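Local coordinates for protein beta-porphyranase B (Bacteroides plebeius, PDB 4AWD) that hydrolyses the sulfated red-seaweed polysaccharide porphyran at linkages between beta-D-galactopyranose and alpha-L-galactopyranose-6-sulfate, releasing mostly a disaccharide, at residues 32-43 and 312-320; 171-179 and 274-282. One frame throughout, in Å; residues are numbered along the deposited sequence.

Contact 1: 32-43 and 312-320. With CA (calcium ion), chain C.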
loop_
_atom_site.group_PDB
_atom_site.type_symbol
_atom_site.label_atom_id
_atom_site.label_comp_id
_atom_site.label_asym_id
_atom_site.label_seq_id
_atom_site.Cartn_x
_atom_site.Cartn_y
_atom_site.Cartn_z
ATOM N N ALA A 32 11.009 -14.029 -9.628
ATOM C CA ALA A 32 9.759 -13.455 -10.126
ATOM C C ALA A 32 9.268 -14.157 -11.381
ATOM O O ALA A 32 8.072 -14.385 -11.519
ATOM C CB ALA A 32 9.893 -11.943 -10.367
ATOM N N GLU A 33 10.183 -14.490 -12.293
ATOM C CA GLU A 33 9.821 -15.249 -13.502
ATOM C C GLU A 33 9.227 -16.603 -13.125
ATOM O O GLU A 33 8.182 -16.996 -13.644
ATOM C CB GLU A 33 11.030 -15.443 -14.424
ATOM C CG GLU A 33 10.720 -16.118 -15.754
ATOM C CD GLU A 33 10.146 -15.169 -16.807
ATOM O OE1 GLU A 33 10.110 -13.931 -16.570
ATOM O OE2 GLU A 33 9.735 -15.667 -17.890
ATOM N N GLU A 34 9.894 -17.297 -12.206
ATOM C CA GLU A 34 9.432 -18.582 -11.700
ATOM C C GLU A 34 8.056 -18.475 -11.024
ATOM O O GLU A 34 7.254 -19.402 -11.115
ATOM C CB GLU A 34 10.482 -19.169 -10.749
ATOM C CG GLU A 34 10.111 -20.501 -10.074
ATOM C CD GLU A 34 10.013 -21.700 -11.038
ATOM O OE1 GLU A 34 10.659 -21.698 -12.124
ATOM O OE2 GLU A 34 9.280 -22.660 -10.693
ATOM N N HIS A 35 7.784 -17.342 -10.372
ATOM C CA HIS A 35 6.510 -17.113 -9.676
ATOM C C HIS A 35 5.272 -16.994 -10.601
ATOM O O HIS A 35 4.139 -17.027 -10.120
ATOM C CB HIS A 35 6.616 -15.890 -8.744
ATOM C CG HIS A 35 5.443 -15.714 -7.823
ATOM N ND1 HIS A 35 5.065 -16.669 -6.898
ATOM C CD2 HIS A 35 4.570 -14.687 -7.675
ATOM C CE1 HIS A 35 4.007 -16.243 -6.231
ATOM N NE2 HIS A 35 3.683 -15.045 -6.687
ATOM N N ILE A 36 5.486 -16.872 -11.914
ATOM C CA ILE A 36 4.382 -16.817 -12.887
ATOM C C ILE A 36 3.466 -18.060 -12.822
ATOM O O ILE A 36 2.249 -17.943 -13.004
ATOM C CB ILE A 36 4.898 -16.513 -14.331
ATOM C CG1 ILE A 36 5.521 -15.111 -14.372
ATOM C CG2 ILE A 36 3.776 -16.613 -15.388
ATOM C CD1 ILE A 36 6.363 -14.824 -15.621
ATOM N N LYS A 37 4.049 -19.225 -12.533
ATOM C CA LYS A 37 3.298 -20.447 -12.189
ATOM C C LYS A 37 2.085 -20.178 -11.308
ATOM O O LYS A 37 1.043 -20.807 -11.479
ATOM C CB LYS A 37 4.149 -21.364 -11.317
ATOM C CG LYS A 37 5.298 -22.071 -11.943
ATOM C CD LYS A 37 5.885 -23.070 -10.927
ATOM C CE LYS A 37 6.024 -22.454 -9.539
ATOM N NZ LYS A 37 7.024 -23.166 -8.693
ATOM N N ASN A 38 2.267 -19.293 -10.322
ATOM C CA ASN A 38 1.287 -19.060 -9.261
ATOM C C ASN A 38 0.248 -17.987 -9.566
ATOM O O ASN A 38 -0.762 -17.889 -8.882
ATOM C CB ASN A 38 1.994 -18.721 -7.951
ATOM C CG ASN A 38 2.877 -19.844 -7.458
ATOM O OD1 ASN A 38 2.423 -20.968 -7.293
ATOM N ND2 ASN A 38 4.150 -19.543 -7.223
ATOM N N LEU A 39 0.505 -17.181 -10.585
ATOM C CA LEU A 39 -0.435 -16.145 -10.999
ATOM C C LEU A 39 -1.712 -16.765 -11.581
ATOM O O LEU A 39 -1.707 -17.928 -11.998
ATOM C CB LEU A 39 0.234 -15.158 -11.987
ATOM C CG LEU A 39 0.953 -13.935 -11.393
ATOM C CD1 LEU A 39 1.716 -14.229 -10.088
ATOM C CD2 LEU A 39 1.897 -13.269 -12.398
ATOM N N PRO A 40 -2.818 -16.007 -11.572
ATOM C CA PRO A 40 -3.994 -16.386 -12.350
ATOM C C PRO A 40 -3.626 -16.564 -13.810
ATOM O O PRO A 40 -2.785 -15.822 -14.323
ATOM C CB PRO A 40 -4.930 -15.174 -12.201
ATOM C CG PRO A 40 -4.141 -14.125 -11.481
ATOM C CD PRO A 40 -3.110 -14.867 -10.697
ATOM N N GLU A 41 -4.233 -17.553 -14.464
ATOM C CA GLU A 41 -3.967 -17.813 -15.872
ATOM C C GLU A 41 -4.190 -16.536 -16.658
ATOM O O GLU A 41 -5.205 -15.856 -16.484
ATOM C CB GLU A 41 -4.875 -18.917 -16.410
ATOM N N ALA A 42 -3.216 -16.199 -17.492
ATOM C CA ALA A 42 -3.323 -15.070 -18.393
ATOM C C ALA A 42 -4.480 -15.330 -19.352
ATOM O O ALA A 42 -4.766 -16.494 -19.669
ATOM C CB ALA A 42 -2.015 -14.888 -19.166
ATOM N N PRO A 43 -5.152 -14.260 -19.817
ATOM C CA PRO A 43 -6.120 -14.423 -20.903
ATOM C C PRO A 43 -5.502 -15.092 -22.130
ATOM O O PRO A 43 -4.283 -14.980 -22.370
ATOM C CB PRO A 43 -6.494 -12.979 -21.256
ATOM C CG PRO A 43 -6.270 -12.220 -20.004
ATOM C CD PRO A 43 -5.068 -12.863 -19.361
ATOM N N ASP A 312 9.449 -9.923 2.024
ATOM C CA ASP A 312 10.335 -10.879 1.358
ATOM C C ASP A 312 10.563 -10.459 -0.092
ATOM O O ASP A 312 11.677 -10.544 -0.605
ATOM C CB ASP A 312 9.745 -12.299 1.409
ATOM C CG ASP A 312 10.727 -13.359 0.942
ATOM O OD1 ASP A 312 11.876 -13.009 0.614
ATOM O OD2 ASP A 312 10.348 -14.547 0.895
ATOM N N TRP A 313 9.514 -9.991 -0.747
ATOM C CA TRP A 313 9.665 -9.475 -2.091
ATOM C C TRP A 313 8.501 -8.620 -2.501
ATOM O O TRP A 313 7.432 -8.666 -1.897
ATOM C CB TRP A 313 9.860 -10.605 -3.117
ATOM C CG TRP A 313 8.968 -11.804 -2.934
ATOM C CD1 TRP A 313 9.315 -13.005 -2.362
ATOM C CD2 TRP A 313 7.600 -11.930 -3.325
ATOM N NE1 TRP A 313 8.252 -13.868 -2.394
ATOM C CE2 TRP A 313 7.184 -13.233 -2.973
ATOM C CE3 TRP A 313 6.686 -11.077 -3.955
ATOM C CZ2 TRP A 313 5.896 -13.697 -3.216
ATOM C CZ3 TRP A 313 5.397 -11.543 -4.208
ATOM C CH2 TRP A 313 5.016 -12.836 -3.833
ATOM N N VAL A 314 8.724 -7.835 -3.543
ATOM C CA VAL A 314 7.655 -7.146 -4.222
ATOM C C VAL A 314 7.786 -7.573 -5.681
ATOM O O VAL A 314 8.887 -7.501 -6.248
ATOM C CB VAL A 314 7.799 -5.636 -4.004
ATOM C CG1 VAL A 314 7.029 -4.846 -5.042
ATOM C CG2 VAL A 314 7.339 -5.273 -2.574
ATOM N N ARG A 315 6.708 -8.071 -6.282
ATOM C CA ARG A 315 6.811 -8.549 -7.662
ATOM C C ARG A 315 5.676 -8.026 -8.530
ATOM O O ARG A 315 4.511 -8.120 -8.160
ATOM C CB ARG A 315 6.976 -10.088 -7.713
ATOM C CG ARG A 315 8.028 -10.594 -6.681
ATOM C CD ARG A 315 8.738 -11.901 -6.984
ATOM N NE ARG A 315 8.061 -13.104 -6.524
ATOM C CZ ARG A 315 8.613 -14.113 -5.834
ATOM N NH1 ARG A 315 9.882 -14.110 -5.452
ATOM N NH2 ARG A 315 7.862 -15.155 -5.519
ATOM N N ALA A 316 6.028 -7.419 -9.659
ATOM C CA ALA A 316 5.029 -6.860 -10.574
ATOM C C ALA A 316 5.097 -7.509 -11.956
ATOM O O ALA A 316 6.173 -7.909 -12.423
ATOM C CB ALA A 316 5.198 -5.361 -10.697
ATOM N N TYR A 317 3.945 -7.599 -12.610
ATOM C CA TYR A 317 3.872 -8.203 -13.925
ATOM C C TYR A 317 3.014 -7.393 -14.892
ATOM O O TYR A 317 2.154 -6.612 -14.489
ATOM C CB TYR A 317 3.380 -9.651 -13.832
ATOM C CG TYR A 317 4.198 -10.511 -12.884
ATOM C CD1 TYR A 317 3.965 -10.478 -11.506
ATOM C CD2 TYR A 317 5.209 -11.338 -13.354
ATOM C CE1 TYR A 317 4.708 -11.246 -10.629
ATOM C CE2 TYR A 317 5.958 -12.125 -12.474
ATOM C CZ TYR A 317 5.697 -12.066 -11.115
ATOM O OH TYR A 317 6.422 -12.818 -10.232
ATOM N N LYS A 318 3.304 -7.587 -16.174
ATOM C CA LYS A 318 2.574 -7.014 -17.295
ATOM C C LYS A 318 2.031 -8.116 -18.184
ATOM O O LYS A 318 2.655 -9.165 -18.341
ATOM C CB LYS A 318 3.532 -6.179 -18.144
ATOM C CG LYS A 318 3.277 -4.693 -18.138
ATOM C CD LYS A 318 4.555 -3.933 -18.530
ATOM C CE LYS A 318 5.339 -4.632 -19.649
ATOM N NZ LYS A 318 6.623 -3.928 -19.944
ATOM N N LEU A 319 0.879 -7.870 -18.785
ATOM C CA LEU A 319 0.390 -8.746 -19.835
ATOM C C LEU A 319 0.920 -8.302 -21.195
ATOM O O LEU A 319 0.891 -7.120 -21.545
ATOM C CB LEU A 319 -1.130 -8.785 -19.859
ATOM C CG LEU A 319 -1.804 -9.668 -18.816
ATOM C CD1 LEU A 319 -3.290 -9.426 -18.897
ATOM C CD2 LEU A 319 -1.485 -11.142 -19.041
ATOM N N VAL A 320 1.386 -9.280 -21.957
ATOM C CA VAL A 320 1.938 -9.060 -23.283
ATOM C C VAL A 320 1.336 -10.121 -24.224
ATOM O O VAL A 320 1.052 -11.238 -23.780
ATOM C CB VAL A 320 3.489 -9.110 -23.198
ATOM C CG1 VAL A 320 4.114 -10.032 -24.214
ATOM C CG2 VAL A 320 4.091 -7.709 -23.246
HETATM CA CA CA C . 13.712 -11.922 -0.464
HETATM O O HOH W 1 13.292 -13.180 -2.422
#

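Contact 2: 171-179 and 274-282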
loop_
_atom_site.group_PDB
_atom_site.type_symbol
_atom_site.label_atom_id
_atom_site.label_comp_id
_atom_site.label_asym_id
_atom_site.label_seq_id
_atom_site.Cartn_x
_atom_site.Cartn_y
_atom_site.Cartn_z
ATOM N N THR A 171 -10.896 21.619 -10.416
ATOM C CA THR A 171 -11.082 20.357 -9.707
ATOM C C THR A 171 -9.823 19.487 -9.783
ATOM O O THR A 171 -9.000 19.635 -10.691
ATOM C CB THR A 171 -12.297 19.565 -10.238
ATOM O OG1 THR A 171 -11.945 18.899 -11.457
ATOM C CG2 THR A 171 -13.483 20.478 -10.474
ATOM N N TRP A 172 -9.683 18.582 -8.818
ATOM C CA TRP A 172 -8.570 17.646 -8.800
ATOM C C TRP A 172 -9.049 16.242 -8.507
ATOM O O TRP A 172 -9.959 16.051 -7.704
ATOM C CB TRP A 172 -7.525 18.053 -7.769
ATOM C CG TRP A 172 -6.941 19.408 -8.020
ATOM C CD1 TRP A 172 -5.830 19.712 -8.774
ATOM C CD2 TRP A 172 -7.433 20.644 -7.512
ATOM N NE1 TRP A 172 -5.610 21.064 -8.761
ATOM C CE2 TRP A 172 -6.582 21.663 -7.999
ATOM C CE3 TRP A 172 -8.517 20.995 -6.692
ATOM C CZ2 TRP A 172 -6.779 23.014 -7.686
ATOM C CZ3 TRP A 172 -8.718 22.338 -6.387
ATOM C CH2 TRP A 172 -7.846 23.332 -6.880
ATOM N N SER A 173 -8.423 15.275 -9.175
ATOM C CA SER A 173 -8.635 13.865 -8.895
ATOM C C SER A 173 -7.319 13.085 -8.866
ATOM O O SER A 173 -6.332 13.471 -9.498
ATOM C CB SER A 173 -9.603 13.251 -9.909
ATOM O OG SER A 173 -9.023 13.209 -11.206
ATOM N N SER A 174 -7.320 12.003 -8.094
ATOM C CA SER A 174 -6.237 11.025 -8.090
ATOM C C SER A 174 -6.814 9.672 -7.694
ATOM O O SER A 174 -7.993 9.574 -7.356
ATOM C CB SER A 174 -5.110 11.433 -7.144
ATOM O OG SER A 174 -5.531 11.422 -5.792
ATOM N N GLN A 175 -5.997 8.627 -7.768
ATOM C CA GLN A 175 -6.450 7.288 -7.416
ATOM C C GLN A 175 -5.451 6.598 -6.497
ATOM O O GLN A 175 -4.289 6.992 -6.409
ATOM C CB GLN A 175 -6.720 6.433 -8.662
ATOM C CG GLN A 175 -7.778 6.992 -9.607
ATOM C CD GLN A 175 -7.223 8.070 -10.542
ATOM O OE1 GLN A 175 -6.165 7.906 -11.143
ATOM N NE2 GLN A 175 -7.943 9.179 -10.657
ATOM N N GLU A 176 -5.922 5.554 -5.834
ATOM C CA GLU A 176 -5.182 4.897 -4.793
ATOM C C GLU A 176 -5.695 3.471 -4.691
ATOM O O GLU A 176 -6.900 3.250 -4.542
ATOM C CB GLU A 176 -5.396 5.630 -3.459
ATOM C CG GLU A 176 -4.553 5.120 -2.306
ATOM C CD GLU A 176 -4.636 6.026 -1.094
ATOM O OE1 GLU A 176 -5.274 7.103 -1.175
ATOM O OE2 GLU A 176 -4.078 5.663 -0.044
ATOM N N LEU A 177 -4.773 2.522 -4.772
ATOM C CA LEU A 177 -5.109 1.110 -4.791
ATOM C C LEU A 177 -4.405 0.421 -3.631
ATOM O O LEU A 177 -3.181 0.266 -3.624
ATOM C CB LEU A 177 -4.737 0.487 -6.154
ATOM C CG LEU A 177 -4.681 -1.035 -6.410
ATOM C CD1 LEU A 177 -5.968 -1.728 -6.026
ATOM C CD2 LEU A 177 -4.371 -1.320 -7.883
ATOM N N ASP A 178 -5.193 0.060 -2.631
ATOM C CA ASP A 178 -4.686 -0.582 -1.417
ATOM C C ASP A 178 -4.789 -2.079 -1.577
ATOM O O ASP A 178 -5.894 -2.625 -1.635
ATOM C CB ASP A 178 -5.499 -0.133 -0.191
ATOM C CG ASP A 178 -5.209 1.307 0.201
ATOM O OD1 ASP A 178 -4.026 1.607 0.420
ATOM O OD2 ASP A 178 -6.153 2.128 0.291
ATOM N N ILE A 179 -3.639 -2.737 -1.683
ATOM C CA ILE A 179 -3.615 -4.179 -1.877
ATOM C C ILE A 179 -3.743 -4.873 -0.521
ATOM O O ILE A 179 -4.508 -5.821 -0.379
ATOM C CB ILE A 179 -2.378 -4.642 -2.692
ATOM C CG1 ILE A 179 -2.485 -4.100 -4.124
ATOM C CG2 ILE A 179 -2.291 -6.171 -2.708
ATOM C CD1 ILE A 179 -1.229 -4.172 -4.966
ATOM N N THR A 274 -14.081 5.693 -16.517
ATOM C CA THR A 274 -12.815 4.974 -16.504
ATOM C C THR A 274 -11.912 5.445 -15.345
ATOM O O THR A 274 -10.825 5.986 -15.591
ATOM C CB THR A 274 -12.074 5.157 -17.846
ATOM O OG1 THR A 274 -11.908 6.557 -18.116
ATOM C CG2 THR A 274 -12.839 4.495 -19.003
ATOM N N PRO A 275 -12.352 5.231 -14.079
ATOM C CA PRO A 275 -11.682 5.872 -12.933
ATOM C C PRO A 275 -10.214 5.481 -12.721
ATOM O O PRO A 275 -9.435 6.304 -12.214
ATOM C CB PRO A 275 -12.531 5.439 -11.733
ATOM C CG PRO A 275 -13.221 4.198 -12.180
ATOM C CD PRO A 275 -13.483 4.389 -13.642
ATOM N N PHE A 276 -9.836 4.258 -13.094
ATOM C CA PHE A 276 -8.441 3.823 -12.923
ATOM C C PHE A 276 -7.626 3.787 -14.217
ATOM O O PHE A 276 -6.794 2.901 -14.416
ATOM C CB PHE A 276 -8.350 2.494 -12.152
ATOM C CG PHE A 276 -8.408 2.661 -10.651
ATOM C CD1 PHE A 276 -9.185 3.663 -10.072
ATOM C CD2 PHE A 276 -7.701 1.805 -9.817
ATOM C CE1 PHE A 276 -9.239 3.819 -8.693
ATOM C CE2 PHE A 276 -7.746 1.958 -8.437
ATOM C CZ PHE A 276 -8.518 2.973 -7.874
ATOM N N ASP A 277 -7.857 4.781 -15.076
ATOM C CA ASP A 277 -7.150 4.889 -16.350
ATOM C C ASP A 277 -5.799 5.615 -16.254
ATOM O O ASP A 277 -5.240 6.026 -17.270
ATOM C CB ASP A 277 -8.037 5.535 -17.427
ATOM C CG ASP A 277 -8.495 6.947 -17.064
ATOM O OD1 ASP A 277 -7.989 7.535 -16.069
ATOM O OD2 ASP A 277 -9.396 7.466 -17.785
ATOM N N ARG A 278 -5.285 5.773 -15.041
ATOM C CA ARG A 278 -3.999 6.430 -14.849
ATOM C C ARG A 278 -3.004 5.535 -14.102
ATOM O O ARG A 278 -3.365 4.898 -13.103
ATOM C CB ARG A 278 -4.168 7.729 -14.075
ATOM C CG ARG A 278 -4.741 8.898 -14.846
ATOM C CD ARG A 278 -4.812 10.093 -13.895
ATOM N NE ARG A 278 -3.496 10.318 -13.292
ATOM C CZ ARG A 278 -3.277 10.910 -12.120
ATOM N NH1 ARG A 278 -4.289 11.369 -11.380
ATOM N NH2 ARG A 278 -2.030 11.051 -11.697
ATOM N N PRO A 279 -1.739 5.513 -14.561
ATOM C CA PRO A 279 -0.708 4.709 -13.898
ATOM C C PRO A 279 -0.363 5.238 -12.489
ATOM O O PRO A 279 -0.771 6.358 -12.118
ATOM C CB PRO A 279 0.482 4.852 -14.841
ATOM C CG PRO A 279 0.309 6.246 -15.429
ATOM C CD PRO A 279 -1.175 6.367 -15.633
ATOM N N MET A 280 0.378 4.436 -11.720
ATOM C CA MET A 280 0.689 4.752 -10.323
ATOM C C MET A 280 2.126 4.430 -9.951
ATOM O O MET A 280 2.843 3.720 -10.684
ATOM C CB MET A 280 -0.227 3.958 -9.380
ATOM C CG MET A 280 -1.687 4.364 -9.394
ATOM S SD MET A 280 -2.700 3.300 -8.330
ATOM C CE MET A 280 -4.320 3.895 -8.791
ATOM N N PHE A 281 2.541 4.941 -8.793
ATOM C CA PHE A 281 3.753 4.459 -8.125
ATOM C C PHE A 281 3.400 3.455 -7.026
ATOM O O PHE A 281 2.251 3.399 -6.577
ATOM C CB PHE A 281 4.611 5.621 -7.583
ATOM C CG PHE A 281 3.870 6.596 -6.708
ATOM C CD1 PHE A 281 3.727 6.366 -5.345
ATOM C CD2 PHE A 281 3.358 7.771 -7.237
ATOM C CE1 PHE A 281 3.060 7.282 -4.531
ATOM C CE2 PHE A 281 2.688 8.690 -6.443
ATOM C CZ PHE A 281 2.542 8.447 -5.087
ATOM N N ILE A 282 4.381 2.650 -6.613
ATOM C CA ILE A 282 4.216 1.743 -5.466
ATOM C C ILE A 282 4.505 2.511 -4.176
ATOM O O ILE A 282 5.511 3.224 -4.097
ATOM C CB ILE A 282 5.199 0.537 -5.531
ATOM C CG1 ILE A 282 5.057 -0.246 -6.843
ATOM C CG2 ILE A 282 5.028 -0.386 -4.323
ATOM C CD1 ILE A 282 3.973 -1.294 -6.823
HETATM O O HOH W 2 -6.990 11.628 -11.814
HETATM O O HOH W 3 -5.666 5.191 -12.144
#

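Contact 1: 32-43 and 312-320
Leu39 and Tyr317 form the apolar centre of this contact. The CD2 methyl of Leu39 lies over one face of the tyrosine ring, 3.7 Å from its centroid and 15° off the ring normal, which meets the geometry of a CH-pi contact. Ile36 adds its CG1, 3.6 Å from Tyr317 CE2. Toward the C-terminal end of the strand a smaller apolar patch continues the line: Leu319 CD2 meets Ala42 CB, and both methyls lie against Pro43 CD.

Tyr317 has CG anti to its carbonyl carbon (chi1 -54°), and from there its ring reaches past Ile36 to the short N-terminal helix. Its OH donates a hydrogen bond to Ala32 O at 2.6 Å; the acceptor lies at the edge of the phenol ring, the donor tilted out of the carbonyl plane. The same hydroxyl sits in the plane of the His35 imidazole, at its edge. One face of that imidazole receives two groups: Arg315 NH2, 3.4 Å from His35 CG, and the edge of the Trp313 six-membered ring, in an edge-to-face pair with centroids 5.1 Å apart and planes at 55°. Arg315 in turn lays its guanidinium on the indole, CZ 3.3 Å above the Trp313 ring plane, while its CD packs against Ala32 CB. The polar ends are tied outside: His35 NE2 bonds to Glu137 and Arg315 NH1 forms a salt bridge with Glu57. At the start of the strand Asp312 binds the calcium ion through both O and OD1, with water 1 as a further ligand.

Strand 308-321 thus carries the N-terminal segment on one face, its backbone bonded to strand 134-141. Trp48 of strand 46-50 touches Tyr317 and Leu319, and Trp246 of strand 241-249 touches Leu319 and Pro43.

Contact 2: 171-179 and 274-282
The strand bearing Glu176, the nucleophile by similarity, is backed here by the loop 274-280, which begins with a type I turn at Thr274-Asp277 and leads into strand 281-285. Gln175 is central. Its CB lies over one face of the Phe276 ring, 4.1 Å from the centroid and 28° off the normal, a CH-pi contact, and also meets Met280 CE at 3.5 Å. Leu177 CB approaches the edge of the same ring and the Met280 sulfur. A bend at chi2 (82°) turns the Gln175 amide away from this apolar group, and two waters hold its ends. Water 2 accepts from Gln175 NE2 at 2.9 Å and from Arg278 NH1 at 2.7 Å, and also bonds to Ser173 OG; water 3 donates to Gln175 OE1 at 2.9 Å and also to Arg278 O. Both amide ends are thereby gripped, which should restrict its rotation. Arg278 NH2 is anchored separately on Arg156 O.

Gln175 and Leu177 direct their CB atoms to the loop, whereas that of Glu176 points away, and Glu176 OE1 bonds to Trp210. Glu176 and Asp178 belong to Glu-Leu-Asp-Ile-Ile-Glu, ending at Glu181, the proton donor by similarity; this matches the ExDxxE signature of the GH16 beta-jelly-roll.

In the fold
Contact 2 backs the strand that carries the probable nucleophile, while contact 1 fastens the N-terminal segment to the strand that ends the fold; their centres are 22 Å apart, and their nearest atoms approach to about 5 Å without touching. Strands 281-285 and 308-321 are consecutive along the chain. Strand 241-249 borders both contacts, Trp246 meeting contact 1 and Trp247 contact 2. The sites differ too: the Glu176 side chain lies about 7 Å from that of Glu181, the proton donor by similarity, and about 6 Å from that of Trp75, a substrate-binding residue by similarity, whereas Asp312, at one end of contact 1, binds the calcium ion together with Glu57, Asn59 and Gly94.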